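PDB 4MG4: phosphonomutase from Burkholderia cenocepacia J2315, which is a TIM-barrel protein of the phosphoenolpyruvate phosphomutase family and is probably an enzyme. Local coordinates for residues A[155-160]-A[191-196]; A[50-55]-A[87-92]. All coordinates share one frame; numbering follows the deposited sequence.

Contact 1 (A[155-160]-A[191-196])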
loop_
_atom_site.group_PDB
_atom_site.type_symbol
_atom_site.label_atom_id
_atom_site.label_comp_id
_atom_site.label_asym_id
_atom_site.label_seq_id
_atom_site.Cartn_x
_atom_site.Cartn_y
_atom_site.Cartn_z
ATOM N N TYR A 155 -5.812 -21.640 -16.541
ATOM C CA TYR A 155 -5.178 -20.313 -16.435
ATOM C C TYR A 155 -5.667 -19.425 -17.551
ATOM O O TYR A 155 -5.665 -19.829 -18.726
ATOM C CB TYR A 155 -3.670 -20.456 -16.558
ATOM C CG TYR A 155 -2.835 -19.202 -16.348
ATOM C CD1 TYR A 155 -2.362 -18.844 -15.101
ATOM C CD2 TYR A 155 -2.492 -18.384 -17.402
ATOM C CE1 TYR A 155 -1.540 -17.708 -14.932
ATOM C CE2 TYR A 155 -1.653 -17.286 -17.252
ATOM C CZ TYR A 155 -1.187 -16.938 -16.001
ATOM O OH TYR A 155 -0.351 -15.851 -15.795
ATOM N N PHE A 156 -6.122 -18.239 -17.180
ATOM C CA PHE A 156 -6.813 -17.337 -18.111
ATOM C C PHE A 156 -5.840 -16.249 -18.605
ATOM O O PHE A 156 -5.431 -15.323 -17.850
ATOM C CB PHE A 156 -8.032 -16.761 -17.419
ATOM C CG PHE A 156 -9.012 -16.082 -18.333
ATOM C CD1 PHE A 156 -8.746 -14.803 -18.848
ATOM C CD2 PHE A 156 -10.198 -16.687 -18.648
ATOM C CE1 PHE A 156 -9.648 -14.169 -19.704
ATOM C CE2 PHE A 156 -11.097 -16.044 -19.522
ATOM C CZ PHE A 156 -10.813 -14.811 -20.046
ATOM N N ILE A 157 -5.519 -16.307 -19.894
ATOM C CA ILE A 157 -4.681 -15.288 -20.549
ATOM C C ILE A 157 -5.579 -14.248 -21.171
ATOM O O ILE A 157 -6.259 -14.512 -22.152
ATOM C CB ILE A 157 -3.714 -15.905 -21.611
ATOM C CG1 ILE A 157 -2.765 -16.907 -20.913
ATOM C CG2 ILE A 157 -2.908 -14.819 -22.293
ATOM C CD1 ILE A 157 -1.933 -17.718 -21.902
ATOM N N ASN A 158 -5.601 -13.080 -20.553
ATOM C CA ASN A 158 -6.400 -11.947 -21.038
ATOM C C ASN A 158 -5.431 -11.107 -21.879
ATOM O O ASN A 158 -4.565 -10.454 -21.352
ATOM C CB ASN A 158 -6.950 -11.158 -19.857
ATOM C CG ASN A 158 -8.063 -10.195 -20.229
ATOM O OD1 ASN A 158 -8.883 -10.466 -21.105
ATOM N ND2 ASN A 158 -8.158 -9.102 -19.473
ATOM N N ALA A 159 -5.561 -11.153 -23.213
ATOM C CA ALA A 159 -4.654 -10.473 -24.131
ATOM C C ALA A 159 -5.111 -9.049 -24.300
ATOM O O ALA A 159 -6.217 -8.800 -24.794
ATOM C CB ALA A 159 -4.607 -11.168 -25.519
ATOM N N ARG A 160 -4.291 -8.116 -23.818
ATOM C CA ARG A 160 -4.552 -6.706 -23.923
ATOM C C ARG A 160 -3.982 -6.185 -25.226
ATOM O O ARG A 160 -2.833 -6.459 -25.571
ATOM C CB ARG A 160 -3.840 -5.999 -22.780
ATOM C CG ARG A 160 -3.955 -4.503 -22.896
ATOM C CD ARG A 160 -3.446 -3.789 -21.657
ATOM N NE ARG A 160 -3.255 -2.384 -21.935
ATOM C CZ ARG A 160 -3.236 -1.409 -21.004
ATOM N NH1 ARG A 160 -3.441 -1.694 -19.721
ATOM N NH2 ARG A 160 -3.052 -0.139 -21.381
ATOM N N GLY A 191 -3.838 -18.801 -28.468
ATOM C CA GLY A 191 -4.246 -19.344 -27.181
ATOM C C GLY A 191 -4.730 -18.366 -26.126
ATOM O O GLY A 191 -4.948 -18.789 -24.988
ATOM N N ALA A 192 -4.986 -17.118 -26.475
ATOM C CA ALA A 192 -5.593 -16.206 -25.497
ATOM C C ALA A 192 -7.021 -16.649 -25.140
ATOM O O ALA A 192 -7.736 -17.227 -25.985
ATOM C CB ALA A 192 -5.624 -14.783 -26.028
ATOM N N ASP A 193 -7.432 -16.345 -23.914
ATOM C CA ASP A 193 -8.753 -16.662 -23.426
ATOM C C ASP A 193 -9.699 -15.466 -23.409
ATOM O O ASP A 193 -10.920 -15.651 -23.455
ATOM C CB ASP A 193 -8.674 -17.221 -21.996
ATOM C CG ASP A 193 -7.792 -18.462 -21.876
ATOM O OD1 ASP A 193 -8.269 -19.554 -22.297
ATOM O OD2 ASP A 193 -6.628 -18.337 -21.456
ATOM N N GLY A 194 -9.155 -14.264 -23.317
ATOM C CA GLY A 194 -9.957 -13.061 -23.292
ATOM C C GLY A 194 -9.258 -11.960 -24.049
ATOM O O GLY A 194 -8.092 -12.040 -24.349
ATOM N N LEU A 195 -10.008 -10.932 -24.426
ATOM C CA LEU A 195 -9.453 -9.757 -25.108
ATOM C C LEU A 195 -9.753 -8.535 -24.271
ATOM O O LEU A 195 -10.932 -8.286 -23.962
ATOM C CB LEU A 195 -10.122 -9.553 -26.463
ATOM C CG LEU A 195 -9.660 -8.386 -27.331
ATOM C CD1 LEU A 195 -8.239 -8.707 -27.845
ATOM C CD2 LEU A 195 -10.704 -8.146 -28.406
ATOM N N PHE A 196 -8.750 -7.748 -23.940
ATOM C CA PHE A 196 -8.904 -6.503 -23.213
ATOM C C PHE A 196 -8.537 -5.318 -24.165
ATOM O O PHE A 196 -7.447 -5.278 -24.745
ATOM C CB PHE A 196 -8.014 -6.517 -21.965
ATOM C CG PHE A 196 -8.011 -5.248 -21.144
ATOM C CD1 PHE A 196 -9.169 -4.484 -20.990
ATOM C CD2 PHE A 196 -6.883 -4.871 -20.464
ATOM C CE1 PHE A 196 -9.189 -3.368 -20.132
ATOM C CE2 PHE A 196 -6.859 -3.729 -19.684
ATOM C CZ PHE A 196 -8.023 -2.979 -19.526
#
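I157 and A159 bond through their backbones to 193-196, joining neighbouring parallel strands of a TIM barrel. Strand 156-160, helix 174-190 and strand 194-196 form one beta-alpha-beta unit, and the Schellman turn at G191 ends its helix. Three backbone bonds follow the strands: G194 N to I157 O, A159 N to G194 O, and F196 N to A159 O at 2.9 Å. I157 O takes a second donor, D193 N, at 2.8 Å, so two adjacent amides grip one carbonyl where strand 194-196 begins.

The carboxylate of D193 adds a side-chain bond. Its OD2 receives I157 N at 2.8 Å through the anti lone pair, and the bond is nearly straight at 174°. OD2 also pairs with R145 and OD1 with R19, which would probably keep the group ionised.

Aromatic packing flanks the backbone ladder. D193 CB sits over the centre of the F156 ring, 3.6 Å from its centroid, a CH-pi contact. F196 lies alongside R160, pointing the same way, with CD2 3.8 Å from R160 CD. The R160 chain is extended and its NE pairs with D162. N158 shares a face of the sheet with R160 and F196. Its CG is anti to the backbone N (chi1 -165°), which carries the amide across to F196, and ND2 bonds to N120 and N218. N158 ND2 stands 3.6 Å from F196 CB.

Contact 2 (A[50-55]-A[87-92])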
loop_
_atom_site.group_PDB
_atom_site.type_symbol
_atom_site.label_atom_id
_atom_site.label_comp_id
_atom_site.label_asym_id
_atom_site.label_seq_id
_atom_site.Cartn_x
_atom_site.Cartn_y
_atom_site.Cartn_z
ATOM N N LEU A 50 -9.992 -11.134 -7.528
ATOM C CA LEU A 50 -9.077 -9.990 -7.441
ATOM C C LEU A 50 -8.148 -9.901 -8.665
ATOM O O LEU A 50 -7.748 -10.934 -9.234
ATOM C CB LEU A 50 -8.169 -10.107 -6.228
ATOM C CG LEU A 50 -8.954 -10.249 -4.884
ATOM C CD1 LEU A 50 -7.922 -10.469 -3.808
ATOM C CD2 LEU A 50 -9.899 -9.100 -4.579
ATOM N N ALA A 51 -7.772 -8.666 -8.998
ATOM C CA ALA A 51 -6.779 -8.423 -10.001
ATOM C C ALA A 51 -5.676 -7.575 -9.403
ATOM O O ALA A 51 -5.949 -6.733 -8.529
ATOM C CB ALA A 51 -7.376 -7.681 -11.183
ATOM N N THR A 52 -4.450 -7.725 -9.876
ATOM C CA THR A 52 -3.481 -6.693 -9.626
ATOM C C THR A 52 -3.448 -5.770 -10.817
ATOM O O THR A 52 -3.737 -6.182 -11.977
ATOM C CB THR A 52 -2.117 -7.261 -9.342
ATOM O OG1 THR A 52 -1.564 -7.783 -10.564
ATOM C CG2 THR A 52 -2.208 -8.384 -8.330
ATOM N N GLY A 53 -3.021 -4.539 -10.569
ATOM C CA GLY A 53 -2.794 -3.608 -11.651
ATOM C C GLY A 53 -1.339 -3.162 -11.558
ATOM O O GLY A 53 -0.869 -2.769 -10.496
ATOM N N SER A 54 -0.670 -3.122 -12.681
ATOM C CA SER A 54 0.748 -2.808 -12.679
ATOM C C SER A 54 0.978 -1.380 -12.206
ATOM O O SER A 54 1.955 -1.147 -11.467
ATOM C CB SER A 54 1.404 -3.067 -14.016
ATOM O OG SER A 54 1.063 -2.121 -15.016
ATOM N N TRP A 55 0.114 -0.457 -12.618
ATOM C CA TRP A 55 0.331 0.954 -12.261
ATOM C C TRP A 55 0.235 1.151 -10.745
ATOM O O TRP A 55 1.127 1.779 -10.134
ATOM C CB TRP A 55 -0.714 1.850 -12.958
ATOM C CG TRP A 55 -0.342 3.287 -12.943
ATOM C CD1 TRP A 55 0.331 3.968 -13.920
ATOM C CD2 TRP A 55 -0.572 4.227 -11.884
ATOM N NE1 TRP A 55 0.524 5.286 -13.538
ATOM C CE2 TRP A 55 -0.025 5.467 -12.295
ATOM C CE3 TRP A 55 -1.190 4.145 -10.648
ATOM C CZ2 TRP A 55 -0.105 6.604 -11.512
ATOM C CZ3 TRP A 55 -1.263 5.274 -9.868
ATOM C CH2 TRP A 55 -0.721 6.484 -10.300
ATOM N N LEU A 87 -9.861 -15.931 -2.766
ATOM C CA LEU A 87 -10.371 -15.610 -4.095
ATOM C C LEU A 87 -9.377 -15.922 -5.199
ATOM O O LEU A 87 -8.143 -15.900 -4.994
ATOM C CB LEU A 87 -10.784 -14.147 -4.222
ATOM C CG LEU A 87 -11.900 -13.596 -3.273
ATOM C CD1 LEU A 87 -12.137 -12.133 -3.494
ATOM C CD2 LEU A 87 -13.191 -14.397 -3.549
ATOM N N PRO A 88 -9.876 -16.221 -6.399
ATOM C CA PRO A 88 -8.991 -16.272 -7.554
ATOM C C PRO A 88 -8.346 -14.911 -7.824
ATOM O O PRO A 88 -9.037 -13.896 -7.751
ATOM C CB PRO A 88 -9.932 -16.621 -8.729
ATOM C CG PRO A 88 -11.212 -17.031 -8.091
ATOM C CD PRO A 88 -11.286 -16.317 -6.799
ATOM N N VAL A 89 -7.043 -14.944 -8.152
ATOM C CA VAL A 89 -6.268 -13.719 -8.374
ATOM C C VAL A 89 -5.688 -13.768 -9.773
ATOM O O VAL A 89 -4.985 -14.758 -10.113
ATOM C CB VAL A 89 -5.102 -13.553 -7.359
ATOM C CG1 VAL A 89 -4.254 -12.332 -7.692
ATOM C CG2 VAL A 89 -5.678 -13.469 -5.954
ATOM N N THR A 90 -5.890 -12.696 -10.539
ATOM C CA THR A 90 -5.243 -12.515 -11.840
ATOM C C THR A 90 -4.218 -11.415 -11.733
ATOM O O THR A 90 -4.436 -10.428 -10.964
ATOM C CB THR A 90 -6.283 -12.243 -12.936
ATOM O OG1 THR A 90 -5.642 -12.234 -14.226
ATOM C CG2 THR A 90 -7.103 -11.006 -12.669
ATOM N N VAL A 91 -3.127 -11.544 -12.498
ATOM C CA VAL A 91 -2.013 -10.613 -12.377
ATOM C C VAL A 91 -1.748 -9.870 -13.672
ATOM O O VAL A 91 -1.620 -10.468 -14.739
ATOM C CB VAL A 91 -0.744 -11.329 -11.859
ATOM C CG1 VAL A 91 -0.268 -12.425 -12.794
ATOM C CG2 VAL A 91 0.400 -10.342 -11.722
ATOM N N ASP A 92 -1.550 -8.561 -13.563
ATOM C CA ASP A 92 -1.119 -7.748 -14.686
ATOM C C ASP A 92 0.362 -7.934 -14.906
ATOM O O ASP A 92 1.184 -7.498 -14.083
ATOM C CB ASP A 92 -1.467 -6.285 -14.439
ATOM C CG ASP A 92 -1.094 -5.356 -15.584
ATOM O OD1 ASP A 92 -0.603 -5.788 -16.634
ATOM O OD2 ASP A 92 -1.379 -4.123 -15.379
HETATM O O HOH W 1 0.617 -6.341 -11.338
#
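L87 meets L50 just ahead of the strand: its CD1 touches L50 CD2 at 3.9 Å, and the two side chains cross at about a right angle. P88 O takes L50 N at 2.9 Å in an almost straight bond. V89 pairs with L50, and its CG2 packs loosely on L50 CB. Next, T90 uses both backbone polar atoms. Its N donates to L50 O and its O accepts from T52 N. T90 CG2 rests on A51 CB at 3.7 Å, a contact on the face that also meets L30 of strand 28-33. This is the parallel ladder between strands 50-52 and 89-92 of the TIM barrel. V91 brings CG2 to within 3.4 Å of T52 OG1. At D92 side chains take over the bonding. D92 N donates to T52 OG1 at 3.1 Å, and the T52 hydroxyl is placed for this between its own backbone N and carbonyl carbon (chi1 72°). A water links the same hydroxyl to D92 O. The D92 carboxylate reaches the start of helix 54-60, while its OD1 accepts from E94 N. D92 OD2 receives S54 N at 3.0 Å, with the donor 37° out of the carboxylate plane.

Overall arrangement
From the N terminus, the chain begins with helix 11-20, lays down strand 28-33 and, after helix 36-44, strand 50-52. It runs through helices 54-60 and 71-84 and returns as strand 89-92, where contact 2 closes its loop. Helix 101-113 leads on to strand 118-122, followed by helix 134-150 and strand 156-160. Helix 174-190 then leads back to strand 194-196 and closes contact 1. The two loops follow one another, neither nested nor crossed. Contact 2 joins the second and third barrel strands, and contact 1 the fifth and sixth. Strand 118-122 lies between the pairs and bonds to both V91 and N158. The contact centres are about 13 Å apart.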